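Local coordinates for uncharacterized protein (Bacteroides eggerthii DSM 20697, PDB 4ECO), which is of unknown function but folds as a leucine-rich repeat solenoid, consistent with a role in binding other proteins, at residues Thr148-Asp153 with Ser357-Tyr362. Sequence-based numbering, arbitrary orientation.
Sequences TFVDYD and SLNLAY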
ATOM      1  N   THR A 148      -1.185   3.744   5.838  1.00 38.02           N
ATOM      2  CA  THR A 148      -1.336   5.127   5.377  1.00 37.93           C
ATOM      3  C   THR A 148      -0.918   5.346   3.923  1.00 41.13           C
ATOM      4  O   THR A 148      -1.644   6.052   3.199  1.00 40.52           O
ATOM      5  CB  THR A 148      -0.532   6.099   6.265  1.00 39.01           C
ATOM      6  OG1 THR A 148      -0.810   5.782   7.616  1.00 37.38           O
ATOM      7  CG2 THR A 148      -0.890   7.579   6.016  1.00 30.96           C
ATOM      8  N   PHE A 149       0.253   4.805   3.520  1.00 35.84           N
ATOM      9  CA  PHE A 149       0.789   5.087   2.199  1.00 35.46           C
ATOM     10  C   PHE A 149       0.960   3.898   1.264  1.00 39.50           C
ATOM     11  O   PHE A 149       1.310   4.132   0.092  1.00 37.52           O
ATOM     12  CB  PHE A 149       2.184   5.720   2.365  1.00 37.80           C
ATOM     13  CG  PHE A 149       2.217   6.994   3.170  1.00 39.87           C
ATOM     14  CD1 PHE A 149       1.806   8.203   2.609  1.00 42.48           C
ATOM     15  CD2 PHE A 149       2.652   6.987   4.493  1.00 41.49           C
ATOM     16  CE1 PHE A 149       1.844   9.379   3.349  1.00 43.25           C
ATOM     17  CE2 PHE A 149       2.714   8.165   5.224  1.00 43.91           C
ATOM     18  CZ  PHE A 149       2.304   9.354   4.648  1.00 42.64           C
ATOM     19  N   VAL A 150       0.776   2.639   1.745  1.00 37.43           N
ATOM     20  CA  VAL A 150       1.105   1.486   0.897  1.00 37.56           C
ATOM     21  C   VAL A 150      -0.124   0.578   0.612  1.00 43.95           C
ATOM     22  O   VAL A 150      -0.348   0.196  -0.553  1.00 44.17           O
ATOM     23  CB  VAL A 150       2.271   0.656   1.525  1.00 39.99           C
ATOM     24  CG1 VAL A 150       2.782  -0.398   0.565  1.00 39.62           C
ATOM     25  CG2 VAL A 150       3.420   1.548   1.984  1.00 39.19           C
ATOM     26  N   ASP A 151      -0.868   0.193   1.656  1.00 41.83           N
ATOM     27  CA  ASP A 151      -2.029  -0.695   1.510  1.00 42.09           C
ATOM     28  C   ASP A 151      -3.073  -0.126   0.588  1.00 47.75           C
ATOM     29  O   ASP A 151      -3.382   1.072   0.656  1.00 48.68           O
ATOM     30  CB  ASP A 151      -2.685  -0.991   2.859  1.00 43.15           C
ATOM     31  CG  ASP A 151      -1.968  -2.025   3.685  1.00 44.34           C
ATOM     32  OD1 ASP A 151      -1.157  -2.806   3.099  1.00 42.16           O
ATOM     33  OD2 ASP A 151      -2.240  -2.090   4.905  1.00 47.00           O
ATOM     34  N   TYR A 152      -3.583  -1.010  -0.291  1.00 44.47           N
ATOM     35  CA  TYR A 152      -4.586  -0.724  -1.323  0.50 43.51           C
ATOM     36  C   TYR A 152      -5.300  -2.034  -1.735  1.00 47.18           C
ATOM     37  O   TYR A 152      -4.645  -3.090  -1.776  1.00 47.74           O
ATOM     38  CB  TYR A 152      -3.863  -0.070  -2.519  0.50 43.81           C
ATOM     39  CG  TYR A 152      -4.706   0.453  -3.664  0.50 44.90           C
ATOM     40  CD1 TYR A 152      -5.414   1.647  -3.546  0.50 46.36           C
ATOM     41  CD2 TYR A 152      -4.634  -0.132  -4.925  0.50 45.81           C
ATOM     42  CE1 TYR A 152      -6.126   2.178  -4.623  0.50 46.17           C
ATOM     43  CE2 TYR A 152      -5.335   0.395  -6.008  0.50 46.18           C
ATOM     44  CZ  TYR A 152      -6.069   1.554  -5.856  0.50 50.39           C
ATOM     45  OH  TYR A 152      -6.744   2.056  -6.935  0.50 50.21           O
ATOM     46  N   ASP A 153      -6.616  -1.970  -2.054  1.00 40.12           N
ATOM     47  CA  ASP A 153      -7.338  -3.143  -2.529  1.00 38.30           C
ATOM     48  C   ASP A 153      -7.319  -3.145  -4.081  1.00 39.57           C
ATOM     49  O   ASP A 153      -7.973  -2.293  -4.695  1.00 37.79           O
ATOM     50  CB  ASP A 153      -8.768  -3.202  -1.973  1.00 38.77           C
ATOM     51  CG  ASP A 153      -9.546  -4.481  -2.250  1.00 46.10           C
ATOM     52  OD1 ASP A 153      -8.955  -5.439  -2.845  1.00 48.06           O
ATOM     53  OD2 ASP A 153     -10.738  -4.543  -1.858  1.00 45.94           O
ATOM     54  N   SER A 357       4.376  -8.846   3.047  1.00 49.18           N
ATOM     55  CA  SER A 357       4.041  -7.662   2.264  1.00 46.77           C
ATOM     56  C   SER A 357       5.056  -7.480   1.180  1.00 46.63           C
ATOM     57  O   SER A 357       6.234  -7.633   1.436  1.00 48.19           O
ATOM     58  CB  SER A 357       3.990  -6.411   3.150  1.00 49.45           C
ATOM     59  OG  SER A 357       2.797  -6.293   3.913  1.00 57.85           O
ATOM     60  N   LEU A 358       4.611  -7.130  -0.013  1.00 40.00           N
ATOM     61  CA  LEU A 358       5.466  -6.778  -1.142  1.00 37.94           C
ATOM     62  C   LEU A 358       4.703  -5.799  -2.019  1.00 40.01           C
ATOM     63  O   LEU A 358       3.569  -6.042  -2.412  1.00 37.85           O
ATOM     64  CB  LEU A 358       5.971  -7.996  -1.928  1.00 38.15           C
ATOM     65  CG  LEU A 358       6.928  -7.739  -3.099  1.00 42.02           C
ATOM     66  CD1 LEU A 358       8.268  -7.157  -2.622  1.00 42.22           C
ATOM     67  CD2 LEU A 358       7.136  -9.004  -3.897  1.00 42.58           C
ATOM     68  N   ASN A 359       5.296  -4.647  -2.226  1.00 39.11           N
ATOM     69  CA  ASN A 359       4.714  -3.597  -3.045  1.00 38.79           C
ATOM     70  C   ASN A 359       5.836  -2.915  -3.834  1.00 42.77           C
ATOM     71  O   ASN A 359       6.640  -2.192  -3.252  1.00 41.61           O
ATOM     72  CB  ASN A 359       3.924  -2.609  -2.181  1.00 41.03           C
ATOM     73  CG  ASN A 359       2.930  -1.781  -2.966  1.00 72.56           C
ATOM     74  OD1 ASN A 359       3.256  -1.187  -4.018  1.00 61.31           O
ATOM     75  ND2 ASN A 359       1.680  -1.742  -2.471  1.00 65.87           N
ATOM     76  N   LEU A 360       5.915  -3.213  -5.153  1.00 40.68           N
ATOM     77  CA  LEU A 360       6.928  -2.698  -6.089  1.00 39.58           C
ATOM     78  C   LEU A 360       6.282  -1.758  -7.123  1.00 42.10           C
ATOM     79  O   LEU A 360       6.883  -1.466  -8.164  1.00 43.56           O
ATOM     80  CB  LEU A 360       7.619  -3.882  -6.790  1.00 40.30           C
ATOM     81  CG  LEU A 360       8.344  -4.905  -5.888  1.00 46.77           C
ATOM     82  CD1 LEU A 360       8.818  -6.101  -6.680  1.00 47.87           C
ATOM     83  CD2 LEU A 360       9.515  -4.279  -5.154  1.00 50.57           C
ATOM     84  N   ALA A 361       5.065  -1.253  -6.815  1.00 34.79           N
ATOM     85  CA  ALA A 361       4.324  -0.437  -7.750  1.00 33.09           C
ATOM     86  C   ALA A 361       5.033   0.878  -8.055  1.00 37.25           C
ATOM     87  O   ALA A 361       5.821   1.373  -7.247  1.00 35.17           O
ATOM     88  CB  ALA A 361       2.924  -0.175  -7.239  1.00 32.57           C
ATOM     89  N   TYR A 362       4.771   1.399  -9.267  1.00 33.56           N
ATOM     90  CA  TYR A 362       5.232   2.668  -9.781  1.00 34.07           C
ATOM     91  C   TYR A 362       6.756   2.690  -9.932  1.00 42.78           C
ATOM     92  O   TYR A 362       7.479   3.470  -9.292  1.00 42.96           O
ATOM     93  CB  TYR A 362       4.728   3.825  -8.921  1.00 34.49           C
ATOM     94  CG  TYR A 362       3.228   3.991  -8.977  1.00 36.28           C
ATOM     95  CD1 TYR A 362       2.630   4.746  -9.979  1.00 37.89           C
ATOM     96  CD2 TYR A 362       2.401   3.398  -8.024  1.00 37.71           C
ATOM     97  CE1 TYR A 362       1.243   4.904 -10.038  1.00 38.98           C
ATOM     98  CE2 TYR A 362       1.007   3.524  -8.092  1.00 38.57           C
ATOM     99  CZ  TYR A 362       0.435   4.301  -9.086  1.00 48.47           C
ATOM    100  OH  TYR A 362      -0.928   4.495  -9.141  1.00 55.46           O
TER
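V150, at the border of helix 144-149, meets N359 of strand 354-359. The two CA atoms are 7.4 Å apart, and these two residues carry nearly all of a small interface of 97 Å².

The packing is between a methyl group and an amide. V150 CG1 lies 3.5 Å from N359 ND2 and 3.7 Å from N359 CB. CG1 is anti to the backbone N of V150 (chi1 -171°), and V150 CB itself points to the strand. N359 CB points back at V150. The two side chains run past each other in opposite directions, so the methyl rests alongside CB and the amide rather than meeting the amide end-on.

The polar approach is close but badly aligned. N359 ND2 comes within 3.4 Å of V150 O, but the angle is too poor for a hydrogen bond. The other end of the amide turns back to its own chain: A361 N donates a weak hydrogen bond to N359 OD1, 3.3 Å long. This bond reaches over L360, just past the strand, and would favour one rotation of the amide, with ND2 directed to V150.

N359 also bonds through its backbone to L335 of the parallel neighbour strand 334-336 and to C337 just after it. L358 is buried, points away from V150 and packs on L382 of strand 381-383. V150 also touches E336 of strand 334-336, L338 and Y145. The contact thus lays the segment 148-153, part of a long insertion between strands 109-111 and 210-214, against the concave, strand-lined face of the leucine-rich repeat solenoid.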